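Local structure of D-threo-3-hydroxyaspartate dehydratase (Delftia, 3WQC) at residues B[46-51]-B[240-246]; B[202-207]-B[223-227]. The protein catalyses the PLP- and divalent-metal-dependent dehydration and deamination of D-threo-3-hydroxyaspartate to oxaloacetate and ammonia, and also acts on D-serine. All blocks are in the same frame, centred on the assembly; numbering follows the deposited sequence.

Contact 1: B[46-51]-B[240-246]. With PLP (pyridoxal-5'-phosphate), chain J.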
ATOM      1  N   VAL B  46      23.613  24.331  -6.482  1.00 23.59           N
ATOM      2  CA  VAL B  46      23.786  23.110  -5.751  1.00 19.65           C
ATOM      3  C   VAL B  46      23.513  21.901  -6.662  1.00 18.04           C
ATOM      4  O   VAL B  46      22.721  22.032  -7.685  1.00 22.08           O
ATOM      5  CB  VAL B  46      22.918  23.047  -4.458  1.00 21.50           C
ATOM      6  CG1 VAL B  46      23.286  24.236  -3.592  1.00 25.75           C
ATOM      7  CG2 VAL B  46      21.400  23.090  -4.769  1.00 21.95           C
ATOM      8  N   ARG B  47      24.008  20.725  -6.299  1.00 17.52           N
ATOM      9  CA  ARG B  47      23.699  19.478  -7.009  1.00 18.03           C
ATOM     10  C   ARG B  47      22.268  19.066  -6.584  1.00 15.75           C
ATOM     11  O   ARG B  47      21.778  19.407  -5.465  1.00 16.69           O
ATOM     12  CB  ARG B  47      24.647  18.383  -6.621  1.00 20.11           C
ATOM     13  CG  ARG B  47      26.026  18.728  -7.138  1.00 21.24           C
ATOM     14  CD  ARG B  47      26.827  17.483  -7.159  1.00 37.77           C
ATOM     15  NE  ARG B  47      27.357  17.124  -5.876  1.00 39.66           N
ATOM     16  CZ  ARG B  47      28.541  17.594  -5.424  1.00 66.83           C
ATOM     17  NH1 ARG B  47      29.193  18.473  -6.151  1.00 72.21           N
ATOM     18  NH2 ARG B  47      29.060  17.240  -4.235  1.00 67.48           N
ATOM     19  N   LEU B  48      21.605  18.329  -7.488  1.00 14.94           N
ATOM     20  CA  LEU B  48      20.300  17.682  -7.119  1.00 15.30           C
ATOM     21  C   LEU B  48      20.563  16.212  -7.124  1.00 15.24           C
ATOM     22  O   LEU B  48      21.049  15.619  -8.102  1.00 15.82           O
ATOM     23  CB  LEU B  48      19.238  17.963  -8.250  1.00 15.88           C
ATOM     24  CG  LEU B  48      17.906  17.287  -8.011  1.00 15.25           C
ATOM     25  CD1 LEU B  48      17.205  17.712  -6.729  1.00 16.10           C
ATOM     26  CD2 LEU B  48      16.955  17.530  -9.184  1.00 20.28           C
ATOM     27  N   ARG B  49      20.282  15.581  -5.950  1.00 13.72           N
ATOM     28  CA  ARG B  49      20.452  14.095  -5.789  1.00 12.91           C
ATOM     29  C   ARG B  49      19.012  13.596  -5.549  1.00 12.78           C
ATOM     30  O   ARG B  49      18.506  13.521  -4.390  1.00 14.98           O
ATOM     31  CB  ARG B  49      21.299  13.775  -4.547  1.00 13.35           C
ATOM     32  CG  ARG B  49      21.516  12.254  -4.432  1.00 12.58           C
ATOM     33  CD  ARG B  49      22.097  11.858  -3.039  1.00 13.29           C
ATOM     34  NE  ARG B  49      23.515  12.226  -2.968  1.00 13.86           N
ATOM     35  CZ  ARG B  49      24.513  11.537  -3.509  1.00 14.09           C
ATOM     36  NH1 ARG B  49      24.260  10.337  -4.099  1.00 14.89           N
ATOM     37  NH2 ARG B  49      25.784  12.022  -3.448  1.00 20.77           N
ATOM     38  N   PRO B  50      18.291  13.239  -6.635  1.00 13.18           N
ATOM     39  CA  PRO B  50      16.858  12.883  -6.502  1.00 13.59           C
ATOM     40  C   PRO B  50      16.721  11.647  -5.625  1.00 10.57           C
ATOM     41  O   PRO B  50      17.537  10.690  -5.670  1.00 12.91           O
ATOM     42  CB  PRO B  50      16.423  12.567  -7.963  1.00 16.22           C
ATOM     43  CG  PRO B  50      17.697  12.363  -8.764  1.00 21.40           C
ATOM     44  CD  PRO B  50      18.794  13.195  -8.015  1.00 14.21           C
ATOM     45  N   HIS B  51      15.630  11.660  -4.899  1.00 11.91           N
ATOM     46  CA  HIS B  51      15.259  10.464  -4.081  1.00 12.27           C
ATOM     47  C   HIS B  51      14.344   9.578  -4.889  1.00 11.03           C
ATOM     48  O   HIS B  51      13.218   9.977  -5.200  1.00 13.75           O
ATOM     49  CB  HIS B  51      14.581  10.930  -2.759  1.00 11.11           C
ATOM     50  CG  HIS B  51      14.778   9.884  -1.713  1.00 10.68           C
ATOM     51  ND1 HIS B  51      14.541   8.526  -1.971  1.00 10.09           N
ATOM     52  CD2 HIS B  51      15.252   9.970  -0.385  1.00 11.76           C
ATOM     53  CE1 HIS B  51      14.911   7.811  -0.895  1.00 10.09           C
ATOM     54  NE2 HIS B  51      15.290   8.701   0.092  1.00 12.22           N
ATOM     55  N   VAL B 240      25.464  24.695   1.411  1.00 17.74           N
ATOM     56  CA  VAL B 240      24.880  23.388   1.052  1.00 14.93           C
ATOM     57  C   VAL B 240      25.505  22.874  -0.235  1.00 14.22           C
ATOM     58  O   VAL B 240      25.682  23.711  -1.225  1.00 18.85           O
ATOM     59  CB  VAL B 240      23.330  23.531   0.845  1.00 16.33           C
ATOM     60  CG1 VAL B 240      22.666  22.263   0.220  1.00 15.29           C
ATOM     61  CG2 VAL B 240      22.704  23.905   2.175  1.00 18.32           C
ATOM     62  N   THR B 241      25.829  21.587  -0.341  1.00 13.93           N
ATOM     63  CA  THR B 241      26.489  21.047  -1.602  1.00 13.97           C
ATOM     64  C   THR B 241      25.405  20.419  -2.480  1.00 16.60           C
ATOM     65  O   THR B 241      25.546  20.388  -3.675  1.00 17.08           O
ATOM     66  CB  THR B 241      27.663  20.114  -1.402  1.00 22.92           C
ATOM     67  OG1 THR B 241      27.220  19.086  -0.662  1.00 24.56           O
ATOM     68  CG2 THR B 241      28.528  20.597  -0.319  1.00 23.17           C
ATOM     69  N   GLU B 242      24.372  19.801  -1.895  1.00 14.71           N
ATOM     70  CA  GLU B 242      23.351  19.090  -2.709  1.00 14.40           C
ATOM     71  C   GLU B 242      22.028  19.214  -1.974  1.00 13.53           C
ATOM     72  O   GLU B 242      21.926  19.292  -0.734  1.00 13.19           O
ATOM     73  CB  GLU B 242      23.724  17.661  -2.951  1.00 16.35           C
ATOM     74  CG  GLU B 242      23.756  16.879  -1.653  1.00 18.48           C
ATOM     75  CD  GLU B 242      24.003  15.364  -1.884  1.00 14.75           C
ATOM     76  OE1 GLU B 242      23.313  14.542  -1.186  1.00 14.02           O
ATOM     77  OE2 GLU B 242      24.870  14.930  -2.705  1.00 17.61           O
ATOM     78  N   VAL B 243      20.969  19.107  -2.779  1.00 14.89           N
ATOM     79  CA  VAL B 243      19.609  18.977  -2.278  1.00 13.71           C
ATOM     80  C   VAL B 243      19.043  17.645  -2.766  1.00 12.57           C
ATOM     81  O   VAL B 243      19.254  17.239  -3.905  1.00 14.49           O
ATOM     82  CB  VAL B 243      18.760  20.141  -2.828  1.00 14.58           C
ATOM     83  CG1 VAL B 243      17.247  19.977  -2.615  1.00 17.15           C
ATOM     84  CG2 VAL B 243      19.230  21.445  -2.195  1.00 18.18           C
ATOM     85  N   ARG B 244      18.295  16.996  -1.859  1.00 13.02           N
ATOM     86  CA  ARG B 244      17.598  15.742  -2.161  1.00 12.05           C
ATOM     87  C   ARG B 244      16.083  16.060  -2.210  1.00 14.79           C
ATOM     88  O   ARG B 244      15.513  16.651  -1.275  1.00 16.64           O
ATOM     89  CB  ARG B 244      17.833  14.729  -0.985  1.00 12.87           C
ATOM     90  CG  ARG B 244      19.358  14.531  -0.783  1.00 13.48           C
ATOM     91  CD  ARG B 244      19.630  13.404   0.262  1.00 12.39           C
ATOM     92  NE  ARG B 244      18.672  13.500   1.387  1.00 11.33           N
ATOM     93  CZ  ARG B 244      18.642  14.485   2.306  1.00 12.15           C
ATOM     94  NH1 ARG B 244      19.694  15.325   2.431  1.00 13.00           N
ATOM     95  NH2 ARG B 244      17.595  14.627   3.122  1.00 13.93           N
ATOM     96  N   ALA B 245      15.441  15.604  -3.265  1.00 14.50           N
ATOM     97  CA  ALA B 245      13.954  15.767  -3.357  1.00 13.69           C
ATOM     98  C   ALA B 245      13.503  14.610  -4.240  1.00 13.43           C
ATOM     99  O   ALA B 245      14.263  14.127  -5.098  1.00 13.37           O
ATOM    100  CB  ALA B 245      13.590  17.074  -4.091  1.00 15.32           C
ATOM    101  N   GLY B 246      12.322  14.106  -3.926  1.00 13.78           N
ATOM    102  CA  GLY B 246      11.833  12.902  -4.677  1.00 15.44           C
ATOM    103  C   GLY B 246      10.414  13.076  -5.192  1.00 12.88           C
ATOM    104  O   GLY B 246      10.176  12.739  -6.369  1.00 14.50           O
TER
HETATM  105  N1  PLP J 402      15.556  12.830   2.042  1.00 12.46           N
HETATM  106  C2  PLP J 402      15.170  11.799   2.821  1.00 11.46           C
HETATM  107  C2A PLP J 402      16.072  11.278   3.917  1.00 13.68           C
HETATM  108  C3  PLP J 402      13.884  11.190   2.579  1.00 12.81           C
HETATM  109  O3  PLP J 402      13.518  10.161   3.329  1.00 15.43           O
HETATM  110  C4  PLP J 402      13.064  11.735   1.529  1.00 13.72           C
HETATM  111  C4A PLP J 402      11.810  11.114   1.257  1.00 21.05           C
HETATM  112  C5  PLP J 402      13.559  12.828   0.756  1.00 12.50           C
HETATM  113  C6  PLP J 402      14.795  13.395   1.102  1.00 12.80           C
HETATM  114  C5A PLP J 402      12.736  13.438  -0.351  1.00 16.46           C
HETATM  115  O4P PLP J 402      11.546  14.126   0.255  1.00 15.07           O
HETATM  116  P   PLP J 402      10.341  14.490  -0.735  1.00 13.99           P
HETATM  117  O1P PLP J 402      11.016  15.142  -1.883  1.00 17.22           O
HETATM  118  O2P PLP J 402       9.526  15.442   0.069  1.00 15.05           O
HETATM  119  O3P PLP J 402       9.662  13.254  -1.163  1.00 19.34           O
HETATM  120  O   HOH W   1      24.960  14.914  -5.533  1.00 22.75           O
HETATM  121  O   HOH W   2      26.998  17.060  -2.461  1.00 34.27           O
HETATM  122  O   HOH W   3      12.039  11.052  -7.483  1.00 14.26           O

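Contact 2: B[202-207]-B[223-227]. With PLP (pyridoxal-5'-phosphate), chain J.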
ATOM      1  N   GLU B 202      16.403  24.478   8.094  1.00 15.38           N
ATOM      2  CA  GLU B 202      17.017  23.195   7.649  1.00 16.10           C
ATOM      3  C   GLU B 202      18.463  23.464   7.138  1.00 14.97           C
ATOM      4  O   GLU B 202      19.424  22.779   7.516  1.00 14.72           O
ATOM      5  CB  GLU B 202      16.121  22.647   6.506  1.00 17.47           C
ATOM      6  CG  GLU B 202      16.610  21.292   6.005  1.00 15.78           C
ATOM      7  CD  GLU B 202      15.844  20.739   4.786  1.00 19.05           C
ATOM      8  OE1 GLU B 202      15.374  21.528   3.910  1.00 21.60           O
ATOM      9  OE2 GLU B 202      15.782  19.471   4.650  1.00 19.02           O
ATOM     10  N   ARG B 203      18.628  24.525   6.290  1.00 14.73           N
ATOM     11  CA  ARG B 203      19.950  24.877   5.760  1.00 17.12           C
ATOM     12  C   ARG B 203      20.840  25.233   6.927  1.00 15.57           C
ATOM     13  O   ARG B 203      21.988  24.752   7.027  1.00 15.66           O
ATOM     14  CB  ARG B 203      19.859  26.112   4.787  1.00 16.72           C
ATOM     15  CG  ARG B 203      21.159  26.486   4.118  1.00 16.49           C
ATOM     16  CD  ARG B 203      21.165  27.968   3.733  1.00 18.29           C
ATOM     17  NE  ARG B 203      21.148  28.862   4.950  1.00 18.78           N
ATOM     18  CZ  ARG B 203      22.211  29.052   5.776  1.00 15.97           C
ATOM     19  NH1 ARG B 203      23.441  28.602   5.480  1.00 20.42           N
ATOM     20  NH2 ARG B 203      22.012  29.837   6.854  1.00 21.37           N
ATOM     21  N   ALA B 204      20.371  26.159   7.764  1.00 16.07           N
ATOM     22  CA  ALA B 204      21.233  26.695   8.881  1.00 16.27           C
ATOM     23  C   ALA B 204      21.653  25.590   9.831  1.00 16.11           C
ATOM     24  O   ALA B 204      22.829  25.519  10.245  1.00 17.09           O
ATOM     25  CB  ALA B 204      20.487  27.798   9.656  1.00 18.86           C
ATOM     26  N   GLY B 205      20.742  24.660  10.141  1.00 15.49           N
ATOM     27  CA  GLY B 205      21.075  23.603  11.095  1.00 14.85           C
ATOM     28  C   GLY B 205      22.046  22.595  10.467  1.00 15.40           C
ATOM     29  O   GLY B 205      22.976  22.151  11.164  1.00 13.95           O
ATOM     30  N   CYS B 206      21.881  22.228   9.179  1.00 13.00           N
ATOM     31  CA  CYS B 206      22.815  21.248   8.606  1.00 12.80           C
ATOM     32  C   CYS B 206      24.206  21.876   8.515  1.00 13.43           C
ATOM     33  O   CYS B 206      25.206  21.221   8.750  1.00 12.41           O
ATOM     34  CB  CYS B 206      22.243  20.788   7.262  1.00 14.34           C
ATOM     35  SG  CYS B 206      22.871  19.143   6.885  1.00 15.02           S
ATOM     36  N   VAL B 207      24.261  23.147   8.026  1.00 13.04           N
ATOM     37  CA  VAL B 207      25.556  23.812   7.904  1.00 13.54           C
ATOM     38  C   VAL B 207      26.165  24.016   9.311  1.00 14.41           C
ATOM     39  O   VAL B 207      27.393  23.801   9.432  1.00 14.10           O
ATOM     40  CB  VAL B 207      25.322  25.157   7.152  1.00 14.19           C
ATOM     41  CG1 VAL B 207      26.624  25.990   7.218  1.00 19.35           C
ATOM     42  CG2 VAL B 207      24.989  24.888   5.662  1.00 16.63           C
ATOM     43  N   VAL B 223      27.361  18.704   2.432  1.00 12.98           N
ATOM     44  CA  VAL B 223      26.228  19.195   3.262  1.00 12.22           C
ATOM     45  C   VAL B 223      25.029  18.934   2.388  1.00 11.91           C
ATOM     46  O   VAL B 223      24.850  19.601   1.349  1.00 13.79           O
ATOM     47  CB  VAL B 223      26.343  20.642   3.696  1.00 12.25           C
ATOM     48  CG1 VAL B 223      25.122  21.140   4.453  1.00 16.14           C
ATOM     49  CG2 VAL B 223      27.626  20.799   4.499  1.00 14.99           C
ATOM     50  N   SER B 224      24.092  18.049   2.792  1.00 12.26           N
ATOM     51  CA  SER B 224      22.943  17.597   1.944  1.00 11.77           C
ATOM     52  C   SER B 224      21.689  17.911   2.700  1.00 11.98           C
ATOM     53  O   SER B 224      21.490  17.426   3.866  1.00 13.75           O
ATOM     54  CB  SER B 224      23.168  16.101   1.742  1.00 12.56           C
ATOM     55  OG  SER B 224      22.103  15.575   0.952  1.00 13.72           O
ATOM     56  N   VAL B 225      20.758  18.636   2.079  1.00 11.90           N
ATOM     57  CA  VAL B 225      19.449  18.939   2.717  1.00 12.48           C
ATOM     58  C   VAL B 225      18.332  18.490   1.817  1.00 13.43           C
ATOM     59  O   VAL B 225      18.578  18.281   0.624  1.00 15.37           O
ATOM     60  CB  VAL B 225      19.264  20.470   3.043  1.00 13.77           C
ATOM     61  CG1 VAL B 225      20.477  20.956   3.881  1.00 15.32           C
ATOM     62  CG2 VAL B 225      19.187  21.297   1.732  1.00 16.55           C
ATOM     63  N   GLY B 226      17.119  18.440   2.339  1.00 14.93           N
ATOM     64  CA  GLY B 226      15.960  18.551   1.421  1.00 18.32           C
ATOM     65  C   GLY B 226      14.737  17.772   1.778  1.00 15.19           C
ATOM     66  O   GLY B 226      14.808  16.684   2.307  1.00 17.54           O
ATOM     67  N   SER B 227      13.633  18.343   1.332  1.00 16.63           N
ATOM     68  CA  SER B 227      12.343  17.696   1.139  1.00 14.25           C
ATOM     69  C   SER B 227      11.844  18.475  -0.101  1.00 16.25           C
ATOM     70  O   SER B 227      12.354  19.566  -0.407  1.00 17.18           O
ATOM     71  CB  SER B 227      11.414  17.891   2.345  1.00 16.06           C
ATOM     72  OG  SER B 227      11.103  19.287   2.515  1.00 17.53           O
TER
HETATM   73  N1  PLP J 402      15.556  12.830   2.042  1.00 12.46           N
HETATM   74  C2  PLP J 402      15.170  11.799   2.821  1.00 11.46           C
HETATM   75  C2A PLP J 402      16.072  11.278   3.917  1.00 13.68           C
HETATM   76  C3  PLP J 402      13.884  11.190   2.579  1.00 12.81           C
HETATM   77  O3  PLP J 402      13.518  10.161   3.329  1.00 15.43           O
HETATM   78  C4  PLP J 402      13.064  11.735   1.529  1.00 13.72           C
HETATM   79  C4A PLP J 402      11.810  11.114   1.257  1.00 21.05           C
HETATM   80  C5  PLP J 402      13.559  12.828   0.756  1.00 12.50           C
HETATM   81  C6  PLP J 402      14.795  13.395   1.102  1.00 12.80           C
HETATM   82  C5A PLP J 402      12.736  13.438  -0.351  1.00 16.46           C
HETATM   83  O4P PLP J 402      11.546  14.126   0.255  1.00 15.07           O
HETATM   84  P   PLP J 402      10.341  14.490  -0.735  1.00 13.99           P
HETATM   85  O1P PLP J 402      11.016  15.142  -1.883  1.00 17.22           O
HETATM   86  O2P PLP J 402       9.526  15.442   0.069  1.00 15.05           O
HETATM   87  O3P PLP J 402       9.662  13.254  -1.163  1.00 19.34           O

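Contact 1: B[46-51]-B[240-246]
Arg49 sets the edge of its guanidinium against the carboxylate of Glu242. The salt bridge runs from Arg49 NE to Glu242 OE1 at 2.9 Å, and Arg49 NH2 reaches Glu242 OE2 at 3.1 Å. Asp90 also pairs with Arg49, and Ser224 with Glu242. Arg47 lies near the same carboxylate, but two waters bridge the gap, one of them held only weakly by Arg47 NH2. Beneath these side chains the backbones pair in parallel. Arg47 N bonds Thr241 O (3.1 Å), Val243 N bonds Arg47 O (2.8 Å), and Arg49 N bonds Val243 O (2.8 Å). His51 N to Ala245 O (2.8 Å) carries the pairing on to the cofactor. There Gly246 N holds PLP O1P at 2.6 Å, and a CB on Gly246 would clash with His51 O. Arg244 NH2 binds the pyridine nitrogen, PLP N1, at 2.9 Å, as an arginine does in alanine racemase, while Arg244 NH1 bonds Ser224 OG. His51 CD2 packs 3.4 Å from PLP C4. This pairing of first and last strands closes the TIM-type barrel. Val46 and Val243 meet on its outer side, where Met41 of helix 27-44 packs on both. Strand 72-74 flanks 46-51, and strand 222-225 flanks 240-246.

Contact 2: B[202-207]-B[223-227]
Cys206 pushes its side chain in between two valines of the strand. Its SG is 3.9 Å from Val223 CG1 and its CB 3.8 Å from Val225 CG1, while the same SG rests 3.7 Å from Ser224 O. The valines fill hollows in return. Val223 CG1 fits between Cys206 and Val207, 3.9 Å from Val207 CG2. Val225 sits among Glu202, Arg203 and Cys206, with its CB 3.8 Å from Glu202 CD. Helix and strand axes lie 8.6 Å apart at 151°, nearly antiparallel. This is the second half of a beta-alpha-beta crossover of the TIM-type barrel, in which helix 192-215 links strands 175-180 and 222-225. Past Val225 the chain runs on extended through Gly226, whose backbone angles call for glycine. The Glu202 side chain reaches along the strand end to Gly226. Glu202 OE2 accepts a hydrogen bond from Ala183 N and a weak one from Gly226 N (2.9 Å). Ser227 takes the N-cap position of helix 228-233. On the cofactor side, Gly226 O lies 3.5 Å from PLP C6.

Both contacts are buried in the barrel domain, though Arg47 at the start of contact 1 is exposed. Contact 1 joins strand to strand within the barrel wall. Contact 2 joins the wall to its outer helix layer. Their chemistry follows: backbone hydrogen bonds and inward-facing charges in contact 1, mostly apolar packing with one weak hydrogen bond in contact 2. Strands 242-243 and 222-225 are neighbours, so the two meet directly. Thr241 N lies 2.8 Å from Val223 O, and Glu242 OE1 lies 2.7 Å from Ser224 OG, both probable hydrogen bonds. Each reaches PLP at its strand's C-terminal end. Contact 1 bonds the ring nitrogen and phosphate; contact 2 only packs against the cofactor.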